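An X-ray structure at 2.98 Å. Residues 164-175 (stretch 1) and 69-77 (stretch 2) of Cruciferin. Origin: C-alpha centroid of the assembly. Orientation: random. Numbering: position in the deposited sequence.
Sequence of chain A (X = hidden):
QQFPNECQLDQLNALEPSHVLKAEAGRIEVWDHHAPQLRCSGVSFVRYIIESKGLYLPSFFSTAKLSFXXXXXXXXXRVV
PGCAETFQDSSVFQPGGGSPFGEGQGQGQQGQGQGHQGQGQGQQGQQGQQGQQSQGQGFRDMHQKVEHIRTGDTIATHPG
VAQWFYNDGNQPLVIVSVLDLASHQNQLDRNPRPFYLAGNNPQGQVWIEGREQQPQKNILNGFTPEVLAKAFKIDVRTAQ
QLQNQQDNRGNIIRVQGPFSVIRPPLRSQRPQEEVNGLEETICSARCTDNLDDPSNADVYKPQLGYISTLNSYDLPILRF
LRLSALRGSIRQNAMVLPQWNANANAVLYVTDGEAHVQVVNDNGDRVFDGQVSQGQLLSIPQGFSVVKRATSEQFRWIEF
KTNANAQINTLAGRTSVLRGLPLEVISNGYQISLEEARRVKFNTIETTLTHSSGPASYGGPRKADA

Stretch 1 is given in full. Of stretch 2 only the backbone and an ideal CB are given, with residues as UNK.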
# COMPACT_ATOMS: atom_id res chain seq x y z
N TRP A 164 22.37 8.80 -14.80
CA TRP A 164 23.30 9.92 -14.83
C TRP A 164 22.94 10.82 -16.02
O TRP A 164 22.50 10.32 -17.06
CB TRP A 164 24.75 9.44 -14.96
CG TRP A 164 24.97 8.54 -16.15
CD1 TRP A 164 24.93 7.18 -16.16
CD2 TRP A 164 25.22 8.94 -17.50
NE1 TRP A 164 25.15 6.70 -17.42
CE2 TRP A 164 25.33 7.76 -18.27
CE3 TRP A 164 25.37 10.17 -18.14
CZ2 TRP A 164 25.58 7.78 -19.63
CZ3 TRP A 164 25.62 10.19 -19.50
CH2 TRP A 164 25.72 9.01 -20.23
N PHE A 165 23.13 12.13 -15.87
CA PHE A 165 22.83 13.07 -16.95
C PHE A 165 24.06 13.88 -17.35
O PHE A 165 24.88 14.23 -16.50
CB PHE A 165 21.69 14.00 -16.55
CG PHE A 165 20.40 13.28 -16.27
CD1 PHE A 165 19.51 13.00 -17.29
CD2 PHE A 165 20.09 12.86 -14.98
CE1 PHE A 165 18.33 12.33 -17.04
CE2 PHE A 165 18.91 12.20 -14.72
CZ PHE A 165 18.02 11.93 -15.75
N TYR A 166 24.18 14.17 -18.65
CA TYR A 166 25.29 14.97 -19.17
C TYR A 166 24.79 16.08 -20.07
O TYR A 166 23.99 15.84 -20.98
CB TYR A 166 26.29 14.11 -19.96
CG TYR A 166 27.44 14.90 -20.57
CD1 TYR A 166 28.51 15.32 -19.79
CD2 TYR A 166 27.45 15.24 -21.92
CE1 TYR A 166 29.56 16.03 -20.34
CE2 TYR A 166 28.49 15.96 -22.47
CZ TYR A 166 29.55 16.36 -21.67
OH TYR A 166 30.60 17.08 -22.21
N ASN A 167 25.27 17.29 -19.82
CA ASN A 167 24.99 18.42 -20.69
C ASN A 167 26.07 18.60 -21.75
O ASN A 167 27.07 19.30 -21.53
CB ASN A 167 24.84 19.70 -19.87
CG ASN A 167 24.26 20.84 -20.67
OD1 ASN A 167 24.42 22.01 -20.31
ND2 ASN A 167 23.59 20.51 -21.77
N ASP A 168 25.87 17.95 -22.90
CA ASP A 168 26.68 18.15 -24.08
C ASP A 168 26.35 19.52 -24.64
O ASP A 168 27.08 20.10 -25.44
CB ASP A 168 26.37 17.09 -25.15
CG ASP A 168 24.90 17.13 -25.61
OD1 ASP A 168 24.04 17.56 -24.82
OD2 ASP A 168 24.61 16.72 -26.76
N GLY A 169 25.21 20.04 -24.19
CA GLY A 169 24.59 21.19 -24.80
C GLY A 169 25.17 22.54 -24.47
O GLY A 169 26.08 22.69 -23.65
N ASN A 170 24.61 23.54 -25.14
CA ASN A 170 25.09 24.91 -25.08
C ASN A 170 24.64 25.61 -23.81
O ASN A 170 25.46 26.01 -22.97
CB ASN A 170 24.53 25.65 -26.29
CG ASN A 170 25.18 26.98 -26.48
OD1 ASN A 170 26.15 27.32 -25.80
ND2 ASN A 170 24.65 27.75 -27.43
N GLN A 171 23.33 25.75 -23.68
CA GLN A 171 22.70 26.35 -22.52
C GLN A 171 22.60 25.37 -21.35
O GLN A 171 22.89 24.18 -21.49
CB GLN A 171 21.30 26.82 -22.91
CG GLN A 171 20.64 25.92 -23.95
CD GLN A 171 19.12 25.90 -23.84
OE1 GLN A 171 18.44 25.21 -24.61
NE2 GLN A 171 18.58 26.64 -22.89
N PRO A 172 22.19 25.86 -20.18
CA PRO A 172 21.99 24.95 -19.05
C PRO A 172 20.90 23.91 -19.30
O PRO A 172 19.84 24.21 -19.87
CB PRO A 172 21.57 25.89 -17.91
CG PRO A 172 22.07 27.23 -18.31
CD PRO A 172 21.97 27.26 -19.80
N LEU A 173 21.16 22.69 -18.87
CA LEU A 173 20.18 21.61 -18.94
C LEU A 173 19.44 21.51 -17.62
O LEU A 173 20.06 21.36 -16.56
CB LEU A 173 20.89 20.29 -19.23
CG LEU A 173 20.09 19.02 -19.00
CD1 LEU A 173 18.99 18.87 -20.04
CD2 LEU A 173 21.04 17.86 -19.03
N VAL A 174 18.12 21.61 -17.67
CA VAL A 174 17.32 21.62 -16.45
C VAL A 174 16.39 20.42 -16.42
O VAL A 174 15.43 20.36 -17.19
CB VAL A 174 16.48 22.91 -16.32
CG1 VAL A 174 15.49 22.76 -15.19
CG2 VAL A 174 17.36 24.10 -16.05
N ILE A 175 16.68 19.47 -15.55
CA ILE A 175 15.74 18.39 -15.32
C ILE A 175 14.99 18.67 -14.01
O ILE A 175 15.56 19.15 -13.03
CB ILE A 175 16.40 16.97 -15.30
CG1 ILE A 175 17.16 16.68 -16.60
CG2 ILE A 175 15.34 15.89 -15.14
CD1 ILE A 175 18.66 16.84 -16.49
N UNK A 69 12.35 17.20 -18.58
CA UNK A 69 13.42 18.11 -18.98
C UNK A 69 12.75 19.42 -19.35
O UNK A 69 11.97 19.48 -20.30
CB UNK A 69 14.25 17.55 -20.14
N UNK A 70 13.04 20.47 -18.59
CA UNK A 70 12.30 21.72 -18.70
C UNK A 70 13.01 22.69 -19.61
O UNK A 70 12.38 23.40 -20.39
CB UNK A 70 12.09 22.35 -17.32
N UNK A 71 14.33 22.73 -19.49
CA UNK A 71 15.18 23.57 -20.32
C UNK A 71 16.41 22.77 -20.73
O UNK A 71 17.09 22.19 -19.88
CB UNK A 71 15.58 24.85 -19.58
N UNK A 72 16.71 22.74 -22.01
CA UNK A 72 18.02 22.27 -22.41
C UNK A 72 17.98 20.98 -23.19
O UNK A 72 16.93 20.57 -23.69
CB UNK A 72 18.90 22.09 -21.18
N UNK A 73 19.14 20.35 -23.27
CA UNK A 73 19.33 19.19 -24.12
C UNK A 73 20.56 18.46 -23.58
O UNK A 73 21.44 19.09 -23.01
CB UNK A 73 19.49 19.58 -25.59
N UNK A 74 20.60 17.14 -23.74
CA UNK A 74 21.76 16.39 -23.30
C UNK A 74 21.67 14.88 -23.45
O UNK A 74 20.88 14.36 -24.23
CB UNK A 74 22.03 16.72 -21.83
N UNK A 75 22.51 14.18 -22.68
CA UNK A 75 22.57 12.72 -22.71
C UNK A 75 22.06 12.13 -21.40
O UNK A 75 22.17 12.76 -20.35
CB UNK A 75 24.00 12.25 -22.98
N UNK A 76 21.50 10.92 -21.46
CA UNK A 76 21.11 10.19 -20.26
C UNK A 76 21.44 8.71 -20.33
O UNK A 76 21.39 8.09 -21.38
CB UNK A 76 19.61 10.36 -20.01
N UNK A 77 21.78 8.14 -19.18
CA UNK A 77 22.09 6.74 -19.07
C UNK A 77 21.34 6.10 -17.93
O UNK A 77 21.42 6.54 -16.78
CB UNK A 77 23.60 6.54 -18.89

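Stretch 2 runs antiparallel to both strands of stretch 1, so each position is judged by its CB direction and by the atoms of stretch 1 nearby.

At position 69 the ideal CB lies 4.7 Å from Ile175 CG1 and 4.9 Å from Leu173 CD1, on the sheet face that carries Ile175. Any medium aliphatic would suit. The residue is Val69, whose CG1 packs 3.8 Å from Ile175 CG1.

Position 70 sits at a beta bulge, with phi/psi of -95/-40°. Its CB points sideways, 3.9 Å from Val174 O, and small or medium residues are possible. It is Ala70: its N donates to Val174 O (2.8 Å, 161°), and its CB lies 4.0 Å from Val174 CG1.

At position 71 the CB is 3.9 Å from Val174 CB and 4.8 Å from Gln171 NE2, which allows an aliphatic stem with or without a polar end. Lys71 lays its CG 3.8 Å from Val174 CB while its end leads away. The backbone is firmly paired, Val174 N to Lys71 O being 2.5 Å; Lys71 N to Val174 O, at 3.5 Å, is weak.

Position 72 has phi/psi of 114/-163°, where a CB would jam against the preceding carbonyl O. It would also clash with Leu173 CA at 2.6 Å and Pro172 O at 2.7 Å. Glycine is the clear reading, and Gly72 is found.

At position 73 the CB points away, 5.0 Å from Asp168 OD1, so stretch 1 hardly restricts the choice. It is Glu73.

At position 74 phi/psi is 176/-159° and the CB would lie 2.3 Å from Tyr166 O, a clash, and a tight 3.2 Å from Leu173 CD2. Glycine again fits: Gly74 brings its CA within 3.3 Å of Tyr166 O and 3.0 Å of Asp168 OD1.

Position 75 shares a face with Trp164 and Tyr166, its CB 4.4 Å from Trp164 CZ3. Leucine, isoleucine, methionine or an aromatic could be considered. Leu75 (m, t) places CD1 4.2 Å from Tyr166 CD2, and two hydrogen bonds fix the pair: Leu75 N to Tyr166 O, 2.8 Å, and Tyr166 N to Leu75 O, 3.0 Å.

At position 76 the CB is 3.8 Å from Phe165 CE1, favouring an apolar chain. Met76 sets SD 3.7 Å from Phe165 CE1, oblique to the ring.

At position 77 a CB would fall 2.1 Å from Trp164 NE1, so only glycine fits this indole placement. Gly77 CA lies over the face of the Trp164 five-membered ring, 3.8 Å from its centroid, and Gly77 N donates to Trp164 O (3.1 Å).

Stretch 2 69-77: VAKGEGLMG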
# COMPACT_ATOMS: atom_id res chain seq x y z
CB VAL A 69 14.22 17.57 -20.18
CG1 VAL A 69 15.09 16.39 -19.76
CG2 VAL A 69 13.29 17.13 -21.26
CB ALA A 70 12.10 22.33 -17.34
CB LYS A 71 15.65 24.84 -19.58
CG LYS A 71 14.65 25.43 -18.58
CD LYS A 71 14.93 26.92 -18.27
CE LYS A 71 14.26 27.82 -19.30
NZ LYS A 71 12.90 27.31 -19.72
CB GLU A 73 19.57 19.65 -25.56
CG GLU A 73 19.04 18.72 -26.65
CD GLU A 73 18.81 19.44 -27.99
OE1 GLU A 73 18.71 18.76 -29.04
OE2 GLU A 73 18.71 20.69 -27.98
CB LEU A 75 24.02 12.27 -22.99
CG LEU A 75 24.58 12.74 -24.34
CD1 LEU A 75 26.00 12.30 -24.55
CD2 LEU A 75 23.71 12.21 -25.45
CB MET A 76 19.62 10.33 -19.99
CG MET A 76 19.11 9.22 -19.11
SD MET A 76 17.33 9.28 -18.91
CE MET A 76 16.80 8.93 -20.58
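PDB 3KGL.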